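PDB 4R9O: putative aldo/keto reductase from Salmonella enterica subsp. enterica serovar Typhimurium, which probably acts as an NADP-dependent oxidoreductase of the aldo/keto reductase family, built on a TIM barrel. Local coordinates for residues Gln191-Leu195 against Asp196-Asp200; Ala242-Ile245 against Glu246-Val249; Leu281-Thr284 against Arg285-Phe289. All coordinates share one frame; numbering follows the deposited sequence.

Contact 1: Gln191-Leu195 against Asp196-Asp200; sequences QPLLL and DGTLD
Leu193 and Leu199 meet in a local turn contact, where the loop leaving barrel strand 182-185 folds against the first turn of helix 198-205. CG of Leu199 rests 3.3 Å from Leu193 O, and this carbonyl also takes a weak bond from Leu199 N. Leu194 runs alongside Leu199, their CD1 methyls 4.1 Å apart. Leucine suits both buried positions: Leu194 also packs on Trp252, Trp288 and Pro135 of the second subunit, Leu199 on Ile186 and Pro209. An Asx turn leads into the helix. Asp196 OD1 accepts Thr198 N at 2.9 Å, nearly along the C-O axis and almost straight (163°), and Thr198 OG1 adds a 3.0 Å bond from the syn side. Both donors come from one face of the carboxylate, which should hinder its rotation. With chi1 at 80°, CG of Asp196 lies between backbone N and carbonyl carbon, and the acid extends beside Leu193, whose CD2 is 3.1 Å from Asp196 OD2. Gly197 occupies the N-cap position with phi 107°, a backbone shape that leaves no room for a side-chain carbon beside the preceding carbonyl. One water accepts from Gly197 N and Asp200 N and donates to Leu193 O; a second donates to Leu194 O and, at 2.7 Å, to Asp200 OD1. A third donates to Leu195 O and Asp200 OD2, so both carboxylate oxygens of Asp200 reach the turn through water.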
loop_
_atom_site.group_PDB
_atom_site.type_symbol
_atom_site.label_atom_id
_atom_site.label_comp_id
_atom_site.label_asym_id
_atom_site.label_seq_id
_atom_site.Cartn_x
_atom_site.Cartn_y
_atom_site.Cartn_z
ATOM N N GLN C 191 -8.725 -14.149 0.050
ATOM C CA GLN C 191 -7.981 -14.983 -0.891
ATOM C C GLN C 191 -6.451 -14.804 -0.993
ATOM O O GLN C 191 -5.851 -15.383 -1.909
ATOM C CB GLN C 191 -8.552 -14.789 -2.313
ATOM C CG GLN C 191 -10.061 -15.043 -2.490
ATOM C CD GLN C 191 -10.506 -14.940 -3.960
ATOM O OE1 GLN C 191 -9.768 -15.323 -4.873
ATOM N NE2 GLN C 191 -11.699 -14.399 -4.189
ATOM N N PRO C 192 -5.803 -14.039 -0.081
ATOM C CA PRO C 192 -4.386 -13.821 -0.411
ATOM C C PRO C 192 -3.529 -15.087 -0.346
ATOM O O PRO C 192 -2.511 -15.156 -1.025
ATOM C CB PRO C 192 -3.934 -12.808 0.650
ATOM C CG PRO C 192 -4.839 -13.033 1.812
ATOM C CD PRO C 192 -6.163 -13.406 1.208
ATOM N N LEU C 193 -3.937 -16.080 0.436
ATOM C CA LEU C 193 -3.090 -17.261 0.607
ATOM C C LEU C 193 -3.044 -18.125 -0.663
ATOM O O LEU C 193 -2.206 -19.029 -0.789
ATOM C CB LEU C 193 -3.570 -18.086 1.800
ATOM C CG LEU C 193 -3.479 -17.320 3.128
ATOM C CD1 LEU C 193 -3.863 -18.227 4.288
ATOM C CD2 LEU C 193 -2.083 -16.716 3.343
ATOM N N LEU C 194 -3.948 -17.844 -1.593
ATOM C CA LEU C 194 -3.993 -18.570 -2.858
ATOM C C LEU C 194 -2.734 -18.334 -3.675
ATOM O O LEU C 194 -2.285 -19.213 -4.417
ATOM C CB LEU C 194 -5.212 -18.152 -3.676
ATOM C CG LEU C 194 -6.520 -18.911 -3.412
ATOM C CD1 LEU C 194 -7.021 -18.688 -1.993
ATOM C CD2 LEU C 194 -7.560 -18.494 -4.427
ATOM N N LEU C 195 -2.165 -17.141 -3.528
ATOM C CA LEU C 195 -1.055 -16.742 -4.378
ATOM C C LEU C 195 0.184 -16.268 -3.609
ATOM O O LEU C 195 1.212 -15.972 -4.226
ATOM C CB LEU C 195 -1.522 -15.648 -5.342
ATOM C CG LEU C 195 -2.680 -16.055 -6.271
ATOM C CD1 LEU C 195 -3.125 -14.892 -7.137
ATOM C CD2 LEU C 195 -2.304 -17.246 -7.145
ATOM N N ASP C 196 0.122 -16.210 -2.279
ATOM C CA ASP C 196 1.271 -15.671 -1.540
ATOM C C ASP C 196 2.307 -16.722 -1.120
ATOM O O ASP C 196 3.298 -16.390 -0.476
ATOM C CB ASP C 196 0.812 -14.870 -0.308
ATOM C CG ASP C 196 0.449 -15.747 0.894
ATOM O OD1 ASP C 196 0.407 -16.993 0.787
ATOM O OD2 ASP C 196 0.265 -15.166 1.989
ATOM N N GLY C 197 2.077 -17.986 -1.456
ATOM C CA GLY C 197 3.064 -19.019 -1.175
ATOM C C GLY C 197 2.681 -19.949 -0.047
ATOM O O GLY C 197 3.272 -21.012 0.134
ATOM N N THR C 198 1.693 -19.547 0.735
ATOM C CA THR C 198 1.262 -20.382 1.849
ATOM C C THR C 198 0.720 -21.711 1.350
ATOM O O THR C 198 1.155 -22.772 1.801
ATOM C CB THR C 198 0.204 -19.685 2.684
ATOM O OG1 THR C 198 0.790 -18.521 3.289
ATOM C CG2 THR C 198 -0.328 -20.634 3.771
ATOM N N LEU C 199 -0.216 -21.645 0.406
ATOM C CA LEU C 199 -0.866 -22.842 -0.111
ATOM C C LEU C 199 0.020 -23.594 -1.106
ATOM O O LEU C 199 -0.128 -24.814 -1.268
ATOM C CB LEU C 199 -2.204 -22.481 -0.758
ATOM C CG LEU C 199 -3.257 -21.941 0.219
ATOM C CD1 LEU C 199 -4.542 -21.523 -0.495
ATOM C CD2 LEU C 199 -3.548 -22.962 1.303
ATOM N N ASP C 200 0.927 -22.875 -1.776
ATOM C CA ASP C 200 1.922 -23.518 -2.629
ATOM C C ASP C 200 2.814 -24.446 -1.816
ATOM O O ASP C 200 3.071 -25.582 -2.216
ATOM C CB ASP C 200 2.798 -22.483 -3.347
ATOM C CG ASP C 200 1.998 -21.541 -4.227
ATOM O OD1 ASP C 200 0.974 -21.974 -4.794
ATOM O OD2 ASP C 200 2.397 -20.359 -4.339
HETATM O O HOH W 1 0.210 -19.902 -2.295
HETATM O O HOH W 2 -0.014 -19.861 -6.130
HETATM O O HOH W 3 3.561 -17.725 -4.582
#

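Contact 2: Ala242-Ile245 against Glu246-Val249; sequences ASSI and EQVV
Ser244 and Glu246 meet at the N-terminal start of helix 245-254, which lies in sequence between strands 210-212 and 261-264 of the TIM barrel. Glu246 bends at chi2 (95°), and this turn brings its carboxylate back along the incoming chain until OE1 lies 3.1 Å from Ser244 CB. Serine, with its short side chain, lets the acid come this close. The other oxygen, OE2, forms a salt bridge with Arg271, so the carboxylate is held between the helix start and helix 269-276; the side chain of Glu246 is also about 4 Å from that of Phe221, which probably belongs to the NADP site. The helical ladder itself begins with Ile245 O, which accepts Val249 N at 3.0 Å with an N-H...O angle of 168°; Val249 CG2 sits 3.5 Å from the same Ile245 O. The branched side chain of Ile245 packs on Ser234 of helix 227-240 and on Leu220 and Phe221 of helix 219-222, a buried place that favours a bulky hydrocarbon; CG1 stays 3.3 Å from Glu246 N. Gln247 runs back along the loop in an extended chain, its CB 3.6 Å from Ser244 O. Val248 CG2 lies 4.1 Å from Ala242 CB and 3.8 Å from Ser244 O, while the valine also packs on Leu233 and Ala237. The short alanine lets the loop lie close to this branch.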
loop_
_atom_site.group_PDB
_atom_site.type_symbol
_atom_site.label_atom_id
_atom_site.label_comp_id
_atom_site.label_asym_id
_atom_site.label_seq_id
_atom_site.Cartn_x
_atom_site.Cartn_y
_atom_site.Cartn_z
ATOM N N ALA C 242 -27.811 -26.608 -6.349
ATOM C CA ALA C 242 -27.378 -26.656 -4.961
ATOM C C ALA C 242 -28.457 -26.095 -4.038
ATOM O O ALA C 242 -29.076 -25.070 -4.328
ATOM C CB ALA C 242 -26.067 -25.890 -4.782
ATOM N N SER C 243 -28.672 -26.780 -2.920
ATOM C CA SER C 243 -29.676 -26.393 -1.939
ATOM C C SER C 243 -29.467 -24.995 -1.349
ATOM O O SER C 243 -30.426 -24.334 -0.937
ATOM C CB SER C 243 -29.701 -27.419 -0.808
ATOM O OG SER C 243 -30.271 -26.866 0.365
ATOM N N SER C 244 -28.216 -24.546 -1.311
ATOM C CA SER C 244 -27.883 -23.306 -0.623
ATOM C C SER C 244 -26.548 -22.764 -1.108
ATOM O O SER C 244 -25.801 -23.465 -1.791
ATOM C CB SER C 244 -27.833 -23.539 0.883
ATOM O OG SER C 244 -26.773 -24.421 1.212
ATOM N N ILE C 245 -26.236 -21.522 -0.759
ATOM C CA ILE C 245 -24.977 -20.941 -1.211
ATOM C C ILE C 245 -23.794 -21.420 -0.372
ATOM O O ILE C 245 -22.664 -21.398 -0.846
ATOM C CB ILE C 245 -25.020 -19.399 -1.207
ATOM C CG1 ILE C 245 -25.188 -18.859 0.210
ATOM C CG2 ILE C 245 -26.136 -18.897 -2.110
ATOM C CD1 ILE C 245 -25.117 -17.353 0.293
ATOM N N GLU C 246 -24.046 -21.857 0.862
ATOM C CA GLU C 246 -22.975 -22.405 1.700
ATOM C C GLU C 246 -22.314 -23.572 0.996
ATOM O O GLU C 246 -21.100 -23.733 1.047
ATOM C CB GLU C 246 -23.497 -22.876 3.065
ATOM C CG GLU C 246 -24.088 -21.796 3.944
ATOM C CD GLU C 246 -25.598 -21.706 3.812
ATOM O OE1 GLU C 246 -26.097 -21.645 2.667
ATOM O OE2 GLU C 246 -26.286 -21.701 4.857
ATOM N N GLN C 247 -23.133 -24.397 0.349
ATOM C CA GLN C 247 -22.624 -25.524 -0.423
ATOM C C GLN C 247 -21.682 -25.084 -1.520
ATOM O O GLN C 247 -20.671 -25.731 -1.774
ATOM C CB GLN C 247 -23.773 -26.307 -1.040
ATOM C CG GLN C 247 -24.427 -27.199 -0.065
ATOM C CD GLN C 247 -25.744 -27.721 -0.561
ATOM O OE1 GLN C 247 -26.672 -27.920 0.219
ATOM N NE2 GLN C 247 -25.839 -27.946 -1.870
ATOM N N VAL C 248 -22.043 -23.998 -2.189
ATOM C CA VAL C 248 -21.237 -23.482 -3.287
ATOM C C VAL C 248 -19.889 -22.989 -2.755
ATOM O O VAL C 248 -18.847 -23.336 -3.294
ATOM C CB VAL C 248 -21.970 -22.351 -4.039
ATOM C CG1 VAL C 248 -21.106 -21.809 -5.185
ATOM C CG2 VAL C 248 -23.313 -22.861 -4.569
ATOM N N VAL C 249 -19.912 -22.208 -1.680
ATOM C CA VAL C 249 -18.676 -21.706 -1.074
ATOM C C VAL C 249 -17.770 -22.851 -0.605
ATOM O O VAL C 249 -16.573 -22.840 -0.867
ATOM C CB VAL C 249 -18.967 -20.777 0.116
ATOM C CG1 VAL C 249 -17.670 -20.395 0.834
ATOM C CG2 VAL C 249 -19.725 -19.539 -0.351
#

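Contact 3: Leu281-Thr284 against Arg285-Phe289; sequences LSLT and RQQWF
Gln287 and Thr284 form a capping box at the start of helix 285-296, the glutamine side chain returning to the residue just before the helix. From Gln287 CB, which lies 3.4 Å from Thr284 OG1 and 3.7 Å from Leu283 CD1, the chain runs out in extended form (chi2 170°). CG meets Thr284 OG1 at 3.3 Å. At the tip, OE1 accepts Thr284 N at 3.0 Å in a nearly straight bond (171°), the donor tilted 23° from the carbonyl plane, and takes a weak bond from Thr284 OG1. The amide NE2 of Gln287 turns instead to Glu239. Threonine suits the N-cap position because its hydroxyl closes the box from the other side: OG1 accepts Gln287 N at 3.2 Å. The first regular helical bond follows, Trp288 N to Thr284 O at 3.0 Å. Arg285, extended from CG to NE, forms salt bridges with Asp134 and Asp105 of the second subunit. Trp288 lies stacked on Trp252 and hydrogen-bonds its carbonyl through NE1, and Leu283, packed on Leu240 and Trp252, brings CD2 to the indole edge, 3.9 Å from Trp288 CD1.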
loop_
_atom_site.group_PDB
_atom_site.type_symbol
_atom_site.label_atom_id
_atom_site.label_comp_id
_atom_site.label_asym_id
_atom_site.label_seq_id
_atom_site.Cartn_x
_atom_site.Cartn_y
_atom_site.Cartn_z
ATOM N N LEU C 281 -20.780 -31.747 -5.279
ATOM C CA LEU C 281 -21.002 -30.651 -6.217
ATOM C C LEU C 281 -19.927 -30.577 -7.310
ATOM O O LEU C 281 -18.731 -30.638 -7.020
ATOM C CB LEU C 281 -21.052 -29.322 -5.462
ATOM C CG LEU C 281 -22.406 -28.640 -5.295
ATOM C CD1 LEU C 281 -23.402 -29.572 -4.637
ATOM C CD2 LEU C 281 -22.249 -27.356 -4.485
ATOM N N SER C 282 -20.370 -30.421 -8.556
ATOM C CA SER C 282 -19.475 -30.351 -9.711
ATOM C C SER C 282 -19.146 -28.909 -10.086
ATOM O O SER C 282 -19.652 -28.393 -11.078
ATOM C CB SER C 282 -20.105 -31.054 -10.921
ATOM O OG SER C 282 -20.641 -32.313 -10.566
ATOM N N LEU C 283 -18.309 -28.252 -9.296
ATOM C CA LEU C 283 -17.935 -26.876 -9.604
ATOM C C LEU C 283 -16.940 -26.857 -10.763
ATOM O O LEU C 283 -15.852 -27.417 -10.651
ATOM C CB LEU C 283 -17.339 -26.186 -8.370
ATOM C CG LEU C 283 -17.320 -24.654 -8.359
ATOM C CD1 LEU C 283 -18.724 -24.093 -8.288
ATOM C CD2 LEU C 283 -16.500 -24.146 -7.196
ATOM N N THR C 284 -17.323 -26.242 -11.880
ATOM C CA THR C 284 -16.422 -26.115 -13.027
ATOM C C THR C 284 -15.378 -25.020 -12.800
ATOM O O THR C 284 -15.483 -24.245 -11.846
ATOM C CB THR C 284 -17.180 -25.783 -14.306
ATOM O OG1 THR C 284 -17.707 -24.455 -14.206
ATOM C CG2 THR C 284 -18.331 -26.774 -14.529
ATOM N N ARG C 285 -14.387 -24.940 -13.686
ATOM C CA ARG C 285 -13.380 -23.885 -13.581
ATOM C C ARG C 285 -14.013 -22.502 -13.749
ATOM O O ARG C 285 -13.752 -21.603 -12.955
ATOM C CB ARG C 285 -12.251 -24.087 -14.598
ATOM C CG ARG C 285 -11.088 -24.884 -14.034
ATOM C CD ARG C 285 -9.995 -25.120 -15.041
ATOM N NE ARG C 285 -8.858 -25.822 -14.436
ATOM C CZ ARG C 285 -7.799 -25.227 -13.884
ATOM N NH1 ARG C 285 -7.711 -23.898 -13.848
ATOM N NH2 ARG C 285 -6.817 -25.966 -13.371
ATOM N N GLN C 286 -14.862 -22.336 -14.761
ATOM C CA GLN C 286 -15.449 -21.026 -15.022
ATOM C C GLN C 286 -16.329 -20.584 -13.862
ATOM O O GLN C 286 -16.375 -19.401 -13.535
ATOM C CB GLN C 286 -16.233 -21.035 -16.332
ATOM C CG GLN C 286 -15.336 -21.170 -17.554
ATOM C CD GLN C 286 -16.070 -20.981 -18.879
ATOM O OE1 GLN C 286 -15.865 -21.745 -19.810
ATOM N NE2 GLN C 286 -16.900 -19.949 -18.971
ATOM N N GLN C 287 -16.999 -21.540 -13.223
ATOM C CA GLN C 287 -17.800 -21.235 -12.048
ATOM C C GLN C 287 -16.899 -20.820 -10.897
ATOM O O GLN C 287 -17.201 -19.862 -10.200
ATOM C CB GLN C 287 -18.674 -22.430 -11.647
ATOM C CG GLN C 287 -19.875 -22.629 -12.559
ATOM C CD GLN C 287 -20.591 -23.951 -12.313
ATOM O OE1 GLN C 287 -19.999 -24.915 -11.820
ATOM N NE2 GLN C 287 -21.877 -23.996 -12.651
ATOM N N TRP C 288 -15.784 -21.525 -10.719
ATOM C CA TRP C 288 -14.834 -21.182 -9.671
ATOM C C TRP C 288 -14.297 -19.776 -9.908
ATOM O O TRP C 288 -14.175 -18.983 -8.982
ATOM C CB TRP C 288 -13.678 -22.192 -9.617
ATOM C CG TRP C 288 -12.776 -22.020 -8.414
ATOM C CD1 TRP C 288 -12.877 -22.669 -7.218
ATOM C CD2 TRP C 288 -11.644 -21.142 -8.293
ATOM N NE1 TRP C 288 -11.891 -22.248 -6.358
ATOM C CE2 TRP C 288 -11.115 -21.313 -6.997
ATOM C CE3 TRP C 288 -11.026 -20.230 -9.156
ATOM C CZ2 TRP C 288 -10.002 -20.603 -6.537
ATOM C CZ3 TRP C 288 -9.913 -19.535 -8.706
ATOM C CH2 TRP C 288 -9.412 -19.722 -7.405
ATOM N N PHE C 289 -13.986 -19.461 -11.157
ATOM C CA PHE C 289 -13.376 -18.171 -11.459
ATOM C C PHE C 289 -14.398 -17.039 -11.408
ATOM O O PHE C 289 -14.077 -15.919 -10.991
ATOM C CB PHE C 289 -12.664 -18.230 -12.810
ATOM C CG PHE C 289 -11.272 -18.804 -12.714
ATOM C CD1 PHE C 289 -10.220 -18.021 -12.270
ATOM C CD2 PHE C 289 -11.024 -20.131 -13.033
ATOM C CE1 PHE C 289 -8.942 -18.541 -12.160
ATOM C CE2 PHE C 289 -9.740 -20.655 -12.933
ATOM C CZ PHE C 289 -8.705 -19.860 -12.497
#

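How the contacts relate
Following the chain, contact 1 closes the loop after strand 182-185 and opens helix 198-205. Contact 2 then starts helix 245-254 after helix 227-240, and contact 3 starts helix 285-296 near the C terminus. The three are in series; none nests or crosses. The ends of the series still meet in space, with Leu194 CD2 lying 3.7 Å from Trp288 CH2, so the loop of contact 1 packs on the helix begun by contact 3. Contacts 2 and 3 join through Leu281, whose CD2 is 3.5 Å from Gln247 O. Contacts 1 and 2 do not touch, their nearest atoms about 10 Å apart. Contacts 1 and 3 both face the second subunit.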